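Local coordinates for 3-oxo-tetronate kinase (Cupriavidus necator, PDB 5DMH), which uses ATP to phosphorylate 3-oxo-tetronate, giving 3-oxo-tetronate 4-phosphate and ADP, at residues D39-G43 and S396-Q401; T45-N49 and G417-T421; Q111-Y116 and L249-G255; S141-C147 and V226-A231. All blocks are in the same frame, centred on the assembly; numbering follows the deposited sequence.

Contact 1. Residues D39-G43 and S396-Q401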
# COMPACT_ATOMS: atom_id res chain seq x y z
N ASP A 39 0.31 1.28 -5.93
CA ASP A 39 0.37 -0.05 -6.52
C ASP A 39 -0.32 -1.18 -5.72
O ASP A 39 -0.30 -2.33 -6.16
CB ASP A 39 1.80 -0.43 -6.87
CG ASP A 39 2.64 -0.89 -5.67
OD1 ASP A 39 2.30 -0.66 -4.50
OD2 ASP A 39 3.68 -1.52 -5.95
N ASP A 40 -0.87 -0.87 -4.56
CA ASP A 40 -1.71 -1.80 -3.84
C ASP A 40 -2.71 -1.07 -2.97
O ASP A 40 -2.58 0.13 -2.70
CB ASP A 40 -0.92 -2.92 -3.11
CG ASP A 40 -0.28 -2.51 -1.79
OD1 ASP A 40 -0.24 -1.34 -1.36
OD2 ASP A 40 0.29 -3.46 -1.19
N PHE A 41 -3.76 -1.79 -2.56
CA PHE A 41 -4.88 -1.13 -1.90
C PHE A 41 -4.54 -0.76 -0.44
O PHE A 41 -5.02 0.26 0.08
CB PHE A 41 -6.12 -2.02 -1.92
CG PHE A 41 -6.84 -2.08 -3.24
CD1 PHE A 41 -6.18 -1.92 -4.46
CD2 PHE A 41 -8.20 -2.31 -3.25
CE1 PHE A 41 -6.84 -2.00 -5.63
CE2 PHE A 41 -8.88 -2.38 -4.43
CZ PHE A 41 -8.22 -2.23 -5.62
N THR A 42 -3.73 -1.58 0.24
CA THR A 42 -3.36 -1.21 1.61
C THR A 42 -2.43 0.03 1.58
O THR A 42 -2.59 0.94 2.39
CB THR A 42 -2.62 -2.33 2.32
OG1 THR A 42 -1.43 -2.64 1.61
CG2 THR A 42 -3.48 -3.59 2.47
N GLY A 43 -1.52 0.06 0.61
CA GLY A 43 -0.63 1.19 0.41
C GLY A 43 -1.35 2.50 0.10
O GLY A 43 -0.95 3.57 0.58
N SER A 396 -6.04 -7.50 -0.14
CA SER A 396 -6.99 -6.38 -0.04
C SER A 396 -7.50 -5.95 -1.41
O SER A 396 -8.69 -5.60 -1.56
CB SER A 396 -6.34 -5.20 0.66
OG SER A 396 -6.06 -5.49 2.00
N GLY A 397 -6.62 -5.96 -2.41
CA GLY A 397 -7.02 -5.65 -3.77
C GLY A 397 -8.11 -6.59 -4.24
O GLY A 397 -9.15 -6.14 -4.78
N ALA A 398 -7.90 -7.89 -4.04
CA ALA A 398 -8.89 -8.90 -4.44
C ALA A 398 -10.21 -8.72 -3.70
O ALA A 398 -11.28 -8.66 -4.31
CB ALA A 398 -8.36 -10.30 -4.25
N VAL A 399 -10.12 -8.60 -2.38
CA VAL A 399 -11.31 -8.49 -1.57
C VAL A 399 -12.13 -7.24 -1.87
O VAL A 399 -13.34 -7.32 -2.05
CB VAL A 399 -10.95 -8.51 -0.08
CG1 VAL A 399 -12.11 -8.01 0.75
CG2 VAL A 399 -10.51 -9.89 0.29
N VAL A 400 -11.47 -6.09 -1.96
CA VAL A 400 -12.17 -4.84 -2.14
C VAL A 400 -12.79 -4.76 -3.53
O VAL A 400 -13.90 -4.24 -3.71
CB VAL A 400 -11.23 -3.66 -1.84
CG1 VAL A 400 -11.87 -2.33 -2.19
CG2 VAL A 400 -10.84 -3.69 -0.37
N GLN A 401 -12.10 -5.31 -4.52
CA GLN A 401 -12.69 -5.38 -5.85
C GLN A 401 -13.93 -6.30 -5.84
O GLN A 401 -14.94 -5.98 -6.49
CB GLN A 401 -11.66 -5.81 -6.89
CG GLN A 401 -10.67 -4.67 -7.25
CD GLN A 401 -9.56 -5.08 -8.24
OE1 GLN A 401 -9.14 -6.23 -8.28
NE2 GLN A 401 -9.12 -4.14 -9.05
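Gly43 N gives Asp40 OD1 a 2.7 Å bond from above the carboxylate plane, the N-cap of helix 41-53, whose first residue, Phe41, meets helix 393-403.

The Phe41 ring enters a hollow among Ser396, Gly397, Val400 and Gln401 as a knob into a hole. Gly397 CA sits 3.6 Å from the ring centroid and 13° off the ring normal, a CH-pi contact over the ring face; Gly397 has no side chain, and its CA is 5.3 Å from Phe41 CA. Val400 CG1 lies in the plane of the same ring, at its edge, with CE2 3.7 Å away. Gln401 approaches at about a right angle, CG 3.8 Å from Phe41 CZ and its amide plane nearly perpendicular to the ring.

Ser396 OG is hydrogen-bonded to Gly392 O, just before the helix begins, and Thr42 CG2 packs on it at 3.2 Å. The contact borders the nucleotide site: the Thr42 side chain is about 5 Å from the bound ADP and near Gly393, which probably binds ATP.

This helix start thus meets helix 393-403 across the boundary between the sugar-binding and nucleotide-binding parts, with Leu433 of strand 430-434 touching Thr42, Ser396 and Val400.

Contact 2. Residues T45-N49 and G417-T421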
# COMPACT_ATOMS: atom_id res chain seq x y z
N THR A 45 -4.30 3.27 1.34
CA THR A 45 -4.83 3.76 2.61
C THR A 45 -3.72 4.33 3.51
O THR A 45 -3.95 5.31 4.22
CB THR A 45 -5.67 2.69 3.41
OG1 THR A 45 -4.80 1.76 4.07
CG2 THR A 45 -6.69 1.97 2.54
N ASP A 46 -2.55 3.71 3.47
CA ASP A 46 -1.35 4.14 4.21
C ASP A 46 -0.99 5.55 3.79
O ASP A 46 -0.94 6.46 4.61
CB ASP A 46 -0.22 3.14 3.89
CG ASP A 46 1.12 3.49 4.52
OD1 ASP A 46 1.22 4.39 5.38
OD2 ASP A 46 2.11 2.81 4.14
N LEU A 47 -0.77 5.76 2.50
CA LEU A 47 -0.54 7.11 1.97
C LEU A 47 -1.65 8.11 2.32
O LEU A 47 -1.37 9.21 2.81
CB LEU A 47 -0.37 7.03 0.46
CG LEU A 47 -0.24 8.38 -0.25
CD1 LEU A 47 0.94 9.17 0.30
CD2 LEU A 47 -0.10 8.16 -1.73
N ALA A 48 -2.92 7.77 2.08
CA ALA A 48 -3.99 8.68 2.38
C ALA A 48 -3.99 9.02 3.88
O ALA A 48 -4.23 10.16 4.25
CB ALA A 48 -5.34 8.12 1.94
N ASN A 49 -3.71 8.05 4.73
CA ASN A 49 -3.62 8.32 6.16
C ASN A 49 -2.59 9.41 6.48
O ASN A 49 -2.86 10.34 7.23
CB ASN A 49 -3.27 7.02 6.89
CG ASN A 49 -3.13 7.19 8.41
OD1 ASN A 49 -4.07 7.59 9.11
ND2 ASN A 49 -1.94 6.91 8.91
N GLY A 417 0.77 3.16 9.44
CA GLY A 417 0.49 2.72 8.09
C GLY A 417 -0.90 2.14 7.84
O GLY A 417 -1.17 1.73 6.72
N VAL A 418 -1.78 2.10 8.85
CA VAL A 418 -3.09 1.46 8.71
C VAL A 418 -4.23 2.27 9.32
O VAL A 418 -4.47 2.23 10.53
CB VAL A 418 -3.13 0.05 9.30
CG1 VAL A 418 -4.37 -0.71 8.77
CG2 VAL A 418 -1.87 -0.73 8.98
N PRO A 419 -4.97 3.00 8.48
CA PRO A 419 -6.15 3.73 8.97
C PRO A 419 -7.42 2.90 8.92
O PRO A 419 -7.49 1.96 8.13
CB PRO A 419 -6.28 4.85 7.96
CG PRO A 419 -5.80 4.21 6.67
CD PRO A 419 -4.67 3.32 7.07
N ALA A 420 -8.38 3.22 9.79
CA ALA A 420 -9.78 2.81 9.58
C ALA A 420 -10.30 3.57 8.36
O ALA A 420 -9.88 4.70 8.12
CB ALA A 420 -10.64 3.14 10.80
N THR A 421 -11.21 2.96 7.60
CA THR A 421 -11.81 3.60 6.42
C THR A 421 -13.28 3.23 6.37
O THR A 421 -13.71 2.25 6.98
CB THR A 421 -11.13 3.14 5.09
OG1 THR A 421 -11.47 1.78 4.79
CG2 THR A 421 -9.61 3.27 5.14
O HOH W 1 -6.86 0.58 5.79
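Thr45 and Pro419 meet where helix 41-53, in the sugar-binding half of this four-carbon acid sugar kinase, crosses strand 418-423 of the nucleotide-binding half; the axes stand at 90° and approach to 7.2 Å.

The tight part is the proline ring. Its CG lies 3.3 Å from Thr45 O, and its CD is 3.4 Å from Thr45 OG1, so CG and CD of the ring touch both the helix backbone and the Thr45 side chain. One turn on, Asn49 crosses the same ring obliquely: CG is anti to the backbone N (chi1 179°), which brings OD1 to 3.7 Å from Pro419 CB while ND2 bonds to Gln413 OE1. Asp46 lies along Gly417, OD1 3.3 Å from the glycine CA. That oxygen is hydrogen-bonded to Ser256 OG; no hydrogen bond links Asp46 to Gly417.

Toward Thr421 the fit slackens. There the two threonines meet by methyl groups alone, Thr45 CG2 to Thr421 CG2, crossing at about a right angle at 4.1 Å.

In the same region a water bridges the segments. Thr45 OG1, which also bonds to Thr42 O within the helix, accepts one hydrogen from it, and the water's second hydrogen goes to Pro419 O at 2.8 Å.

Contact 3. Residues Q111-Y116 and L249-G255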
# COMPACT_ATOMS: atom_id res chain seq x y z
N GLN A 111 0.95 18.05 -8.81
CA GLN A 111 2.09 17.21 -8.47
C GLN A 111 1.57 15.81 -8.24
O GLN A 111 0.41 15.63 -7.87
CB GLN A 111 2.78 17.71 -7.22
CG GLN A 111 4.02 16.96 -6.83
CD GLN A 111 4.71 17.59 -5.63
OE1 GLN A 111 4.09 17.81 -4.59
NE2 GLN A 111 6.01 17.90 -5.78
N PHE A 112 2.42 14.82 -8.49
CA PHE A 112 1.99 13.43 -8.47
C PHE A 112 2.91 12.61 -7.62
O PHE A 112 4.12 12.90 -7.50
CB PHE A 112 1.93 12.91 -9.90
CG PHE A 112 1.06 13.75 -10.78
CD1 PHE A 112 1.58 14.87 -11.42
CD2 PHE A 112 -0.29 13.48 -10.89
CE1 PHE A 112 0.76 15.66 -12.20
CE2 PHE A 112 -1.13 14.28 -11.67
CZ PHE A 112 -0.61 15.37 -12.31
N VAL A 113 2.32 11.62 -6.96
CA VAL A 113 3.07 10.64 -6.18
C VAL A 113 2.79 9.24 -6.69
O VAL A 113 1.63 8.89 -6.91
CB VAL A 113 2.71 10.70 -4.69
CG1 VAL A 113 3.35 9.50 -3.93
CG2 VAL A 113 3.16 12.02 -4.09
N PHE A 114 3.86 8.49 -6.95
CA PHE A 114 3.79 7.05 -7.21
C PHE A 114 4.16 6.34 -5.94
O PHE A 114 5.28 6.44 -5.42
CB PHE A 114 4.66 6.64 -8.40
CG PHE A 114 4.81 5.16 -8.61
CD1 PHE A 114 3.75 4.28 -8.47
CD2 PHE A 114 6.04 4.66 -9.03
CE1 PHE A 114 3.93 2.93 -8.74
CE2 PHE A 114 6.22 3.31 -9.28
CZ PHE A 114 5.16 2.44 -9.12
N LYS A 115 3.18 5.62 -5.43
CA LYS A 115 3.30 4.97 -4.13
C LYS A 115 3.42 3.45 -4.28
O LYS A 115 2.58 2.77 -4.87
CB LYS A 115 2.07 5.32 -3.28
CG LYS A 115 1.74 4.40 -2.10
CD LYS A 115 2.72 4.59 -0.94
CE LYS A 115 2.44 3.65 0.24
NZ LYS A 115 2.70 2.22 -0.11
N TYR A 116 4.50 2.93 -3.73
CA TYR A 116 4.78 1.51 -3.70
C TYR A 116 5.20 1.11 -2.26
O TYR A 116 5.17 1.92 -1.33
CB TYR A 116 5.82 1.13 -4.76
CG TYR A 116 7.02 2.04 -4.80
CD1 TYR A 116 7.92 2.05 -3.78
CD2 TYR A 116 7.19 2.94 -5.84
CE1 TYR A 116 9.00 2.90 -3.79
CE2 TYR A 116 8.24 3.79 -5.87
CZ TYR A 116 9.15 3.78 -4.85
OH TYR A 116 10.20 4.65 -4.89
N LEU A 249 9.33 19.20 -8.06
CA LEU A 249 9.25 18.04 -8.93
C LEU A 249 7.80 17.67 -9.26
O LEU A 249 6.97 17.59 -8.36
CB LEU A 249 9.95 16.83 -8.32
CG LEU A 249 11.46 16.89 -8.11
CD1 LEU A 249 11.95 15.55 -7.52
CD2 LEU A 249 12.18 17.25 -9.39
N PRO A 250 7.49 17.47 -10.56
CA PRO A 250 6.20 16.96 -10.99
C PRO A 250 5.85 15.60 -10.37
O PRO A 250 4.66 15.33 -10.10
CB PRO A 250 6.38 16.80 -12.50
CG PRO A 250 7.45 17.73 -12.87
CD PRO A 250 8.34 17.89 -11.69
N LEU A 251 6.86 14.74 -10.19
CA LEU A 251 6.67 13.37 -9.68
C LEU A 251 7.62 13.05 -8.53
O LEU A 251 8.81 13.33 -8.60
CB LEU A 251 6.92 12.34 -10.80
CG LEU A 251 6.70 10.88 -10.46
CD1 LEU A 251 5.23 10.55 -10.17
CD2 LEU A 251 7.26 9.95 -11.55
N ILE A 252 7.06 12.49 -7.46
CA ILE A 252 7.81 11.98 -6.33
C ILE A 252 7.35 10.51 -6.15
O ILE A 252 6.17 10.24 -6.30
CB ILE A 252 7.52 12.81 -5.04
CG1 ILE A 252 8.06 14.24 -5.21
CG2 ILE A 252 8.16 12.14 -3.84
CD1 ILE A 252 7.52 15.24 -4.23
N THR A 253 8.29 9.60 -5.87
CA THR A 253 7.98 8.19 -5.66
C THR A 253 8.56 7.63 -4.36
O THR A 253 9.61 8.06 -3.86
CB THR A 253 8.41 7.29 -6.83
OG1 THR A 253 9.74 6.79 -6.65
CG2 THR A 253 8.27 8.01 -8.19
N GLY A 254 7.83 6.68 -3.78
CA GLY A 254 8.24 6.09 -2.53
C GLY A 254 7.10 5.44 -1.79
O GLY A 254 6.04 5.13 -2.36
N GLY A 255 7.32 5.26 -0.50
CA GLY A 255 6.27 4.80 0.40
C GLY A 255 5.48 5.98 0.93
O GLY A 255 5.47 7.06 0.35
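Leu249 O receives the side-chain amide of Gln111: NE2 lies 2.8 Å away in the carbonyl plane, and the oxygen lies close to the amide plane, a nearly straight bond (165°). The extended glutamine chain, anti to the backbone N at chi1, carries the amide there.

Pro250 O begins the main-chain ladder by accepting Phe112 N, while it also lies at the edge of the Phe112 ring, 3.4 Å from CD1. Leu251 pairs with Phe112, its CD1 turned back to 4.1 Å from Phe112 CB. Next comes Ile252, whose N donates to Phe112 O and whose O accepts Phe114 N; its CD1 reaches 3.4 Å from Gln111 NE2.

Thr253 shares its face of the sheet with Phe114 and Leu251. Its CG2 stands at the edge of the Phe114 ring, and its OG1 takes the hydroxyl of Tyr116 at 2.8 Å while bonding to Ile145 O of the strand beyond.

Gly254 N donates to Phe114 O, and Gly254 O accepts Tyr116 N. The glycine backbone lies against one face of the Tyr116 ring, with CE1 3.5 Å from Gly254 CA. Finally Gly255 meets the alkyl part of Lys115, CD being 3.6 Å from Gly255 C, while Lys115 NZ bonds to Tyr116 O within its own segment.

The regular bridges, the bonds alternating from one strand to the other and the 20° twist are those of neighbouring parallel strands in the core of an alpha/beta domain, here the sugar-binding one, with helix 128-139 packed on the Phe112 and Phe114 side.

Contact 4. Residues S141-C147 and V226-A231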
# COMPACT_ATOMS: atom_id res chain seq x y z
N SER A 141 9.27 14.87 -17.56
CA SER A 141 10.20 15.21 -16.48
C SER A 141 11.40 14.28 -16.56
O SER A 141 11.25 13.10 -16.85
CB SER A 141 9.52 15.05 -15.12
OG SER A 141 10.38 15.47 -14.08
N ASP A 142 12.59 14.80 -16.25
CA ASP A 142 13.80 14.02 -16.39
C ASP A 142 14.35 13.46 -15.10
O ASP A 142 15.44 12.86 -15.10
CB ASP A 142 14.89 14.85 -17.12
CG ASP A 142 15.41 16.03 -16.29
OD1 ASP A 142 15.07 16.15 -15.09
OD2 ASP A 142 16.18 16.84 -16.85
N PHE A 143 13.60 13.57 -14.01
CA PHE A 143 14.10 13.11 -12.71
C PHE A 143 13.04 12.91 -11.65
O PHE A 143 12.14 13.72 -11.49
CB PHE A 143 15.09 14.14 -12.16
CG PHE A 143 15.68 13.76 -10.82
CD1 PHE A 143 16.81 13.00 -10.76
CD2 PHE A 143 15.09 14.19 -9.63
CE1 PHE A 143 17.37 12.66 -9.53
CE2 PHE A 143 15.64 13.87 -8.41
CZ PHE A 143 16.78 13.10 -8.36
N THR A 144 13.19 11.84 -10.87
CA THR A 144 12.42 11.73 -9.63
C THR A 144 13.25 11.03 -8.59
O THR A 144 14.32 10.52 -8.91
CB THR A 144 11.09 10.99 -9.81
OG1 THR A 144 10.31 11.16 -8.63
CG2 THR A 144 11.31 9.53 -10.07
N ILE A 145 12.78 11.05 -7.35
CA ILE A 145 13.40 10.27 -6.30
C ILE A 145 12.57 9.02 -6.06
O ILE A 145 11.37 8.94 -6.42
CB ILE A 145 13.52 11.03 -4.96
CG1 ILE A 145 12.16 11.49 -4.45
CG2 ILE A 145 14.53 12.20 -5.10
CD1 ILE A 145 12.19 11.94 -3.03
N ALA A 146 13.22 8.05 -5.43
CA ALA A 146 12.61 6.79 -5.03
C ALA A 146 12.98 6.58 -3.56
O ALA A 146 14.13 6.29 -3.23
CB ALA A 146 13.15 5.67 -5.89
N CYS A 147 12.02 6.77 -2.67
CA CYS A 147 12.29 6.72 -1.24
C CYS A 147 11.23 5.95 -0.49
O CYS A 147 10.23 6.53 -0.04
CB CYS A 147 12.34 8.13 -0.65
SG CYS A 147 12.94 8.15 1.06
N VAL A 226 21.43 11.36 -14.08
CA VAL A 226 20.62 10.47 -13.26
C VAL A 226 19.15 10.78 -13.53
O VAL A 226 18.72 11.91 -13.40
CB VAL A 226 20.93 10.66 -11.77
CG1 VAL A 226 19.97 9.87 -10.91
CG2 VAL A 226 22.40 10.29 -11.47
N ARG A 227 18.39 9.77 -13.91
CA ARG A 227 16.96 10.00 -14.13
C ARG A 227 16.07 9.59 -12.96
O ARG A 227 14.95 10.08 -12.83
CB ARG A 227 16.55 9.37 -15.45
CG ARG A 227 17.34 10.08 -16.57
CD ARG A 227 16.84 9.77 -17.95
NE ARG A 227 15.40 9.97 -18.06
CZ ARG A 227 14.82 10.97 -18.72
NH1 ARG A 227 15.53 11.90 -19.33
NH2 ARG A 227 13.50 11.02 -18.77
N MSE A 228 16.58 8.73 -12.09
CA MSE A 228 15.90 8.39 -10.86
C MSE A 228 16.95 8.11 -9.77
O MSE A 228 17.89 7.37 -10.00
CB MSE A 228 15.01 7.16 -11.06
CG MSE A 228 14.29 6.71 -9.83
SE MSE A 228 12.60 5.80 -10.39
CE MSE A 228 13.18 4.99 -11.98
N ALA A 229 16.77 8.72 -8.61
CA ALA A 229 17.71 8.53 -7.50
C ALA A 229 17.02 7.92 -6.31
O ALA A 229 15.99 8.44 -5.84
CB ALA A 229 18.33 9.85 -7.09
N ILE A 230 17.58 6.83 -5.81
CA ILE A 230 17.24 6.33 -4.49
C ILE A 230 17.57 7.46 -3.52
O ILE A 230 18.63 8.04 -3.63
CB ILE A 230 18.06 5.09 -4.14
CG1 ILE A 230 17.77 3.92 -5.09
CG2 ILE A 230 17.81 4.67 -2.69
CD1 ILE A 230 16.33 3.47 -5.12
N ALA A 231 16.66 7.82 -2.62
CA ALA A 231 16.97 8.85 -1.62
C ALA A 231 17.12 8.24 -0.23
O ALA A 231 16.20 7.60 0.28
CB ALA A 231 15.90 9.92 -1.59
O HOH W 2 18.01 13.88 -15.30
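Phe143 fills the hollow formed by Val226 and Ala229. Its CG is anti to the backbone N (chi1 -180°), which lays the ring alongside Val226, pointing the same way, with CE1 4.1 Å from CG1. The far end of the ring, CZ, rests 3.8 Å from Ala229 CB, a small residue where the ring end fits. Val226 O meets the ring at its edge and in its plane, 3.4 Å from CD1.

Beside this, the flat guanidinium of Arg227 lies over the Asp142 backbone, with CA above one face, offset from its centre. The two charged ends do not meet; Asp142 OD1 is in a salt bridge with Arg222 instead. A water bridges the two segments here, donating to both Asp142 O and Val226 O.

The strands that follow are parallel neighbours in the alpha/beta sheet of the sugar-binding domain, 34° apart, linked by bonds such as Ala146 N to Ala229 O at 2.8 Å and Ala231 N to Ala146 O.

On the face with Thr144 and Ala146, selenomethionine Met228 lies beside Thr144, its SE 4.0 Å from CG2. Ala146 CB then drops into the dent between Met228 CG and Ile230 CD1, the latter at 3.9 Å. Helices 128-139 and 187-193 cover this side. Ile145 and Ala229 share the other face. Ala231 CB, pointing at the neighbouring strand, is a small bump that touches Ile145 CB. The same Ala231 CB lies 4.1 Å from Cys147 CB. Ile218 of helix 211-223 packs on Phe143.

In the fold
From the N terminus, the chain leaves strand 34-38 into 39-43, which contact 1 joins to 396-401, closing a loop of 352 residues. Only a turn of the same helix 41-53 later, 45-49 meets 417-421 in contact 2; the two contacts cross in sequence, and both tie the sugar-binding half to the nucleotide-binding half. Contact 3, between 111-116 and 249-255, is nested inside both loops, and contact 4, between 141-147 and 226-231, is nested inside contact 3. These inner two build neighbouring parts of one parallel sheet, strands 251-254 and 144-147 being adjacent. Contact 3 reaches contact 1 through the backbone pair Asp39 and Lys115, and contact 2 where Leu47 and Asp46 pack on Lys115, whereas contact 4 stays apart from contacts 1 and 2.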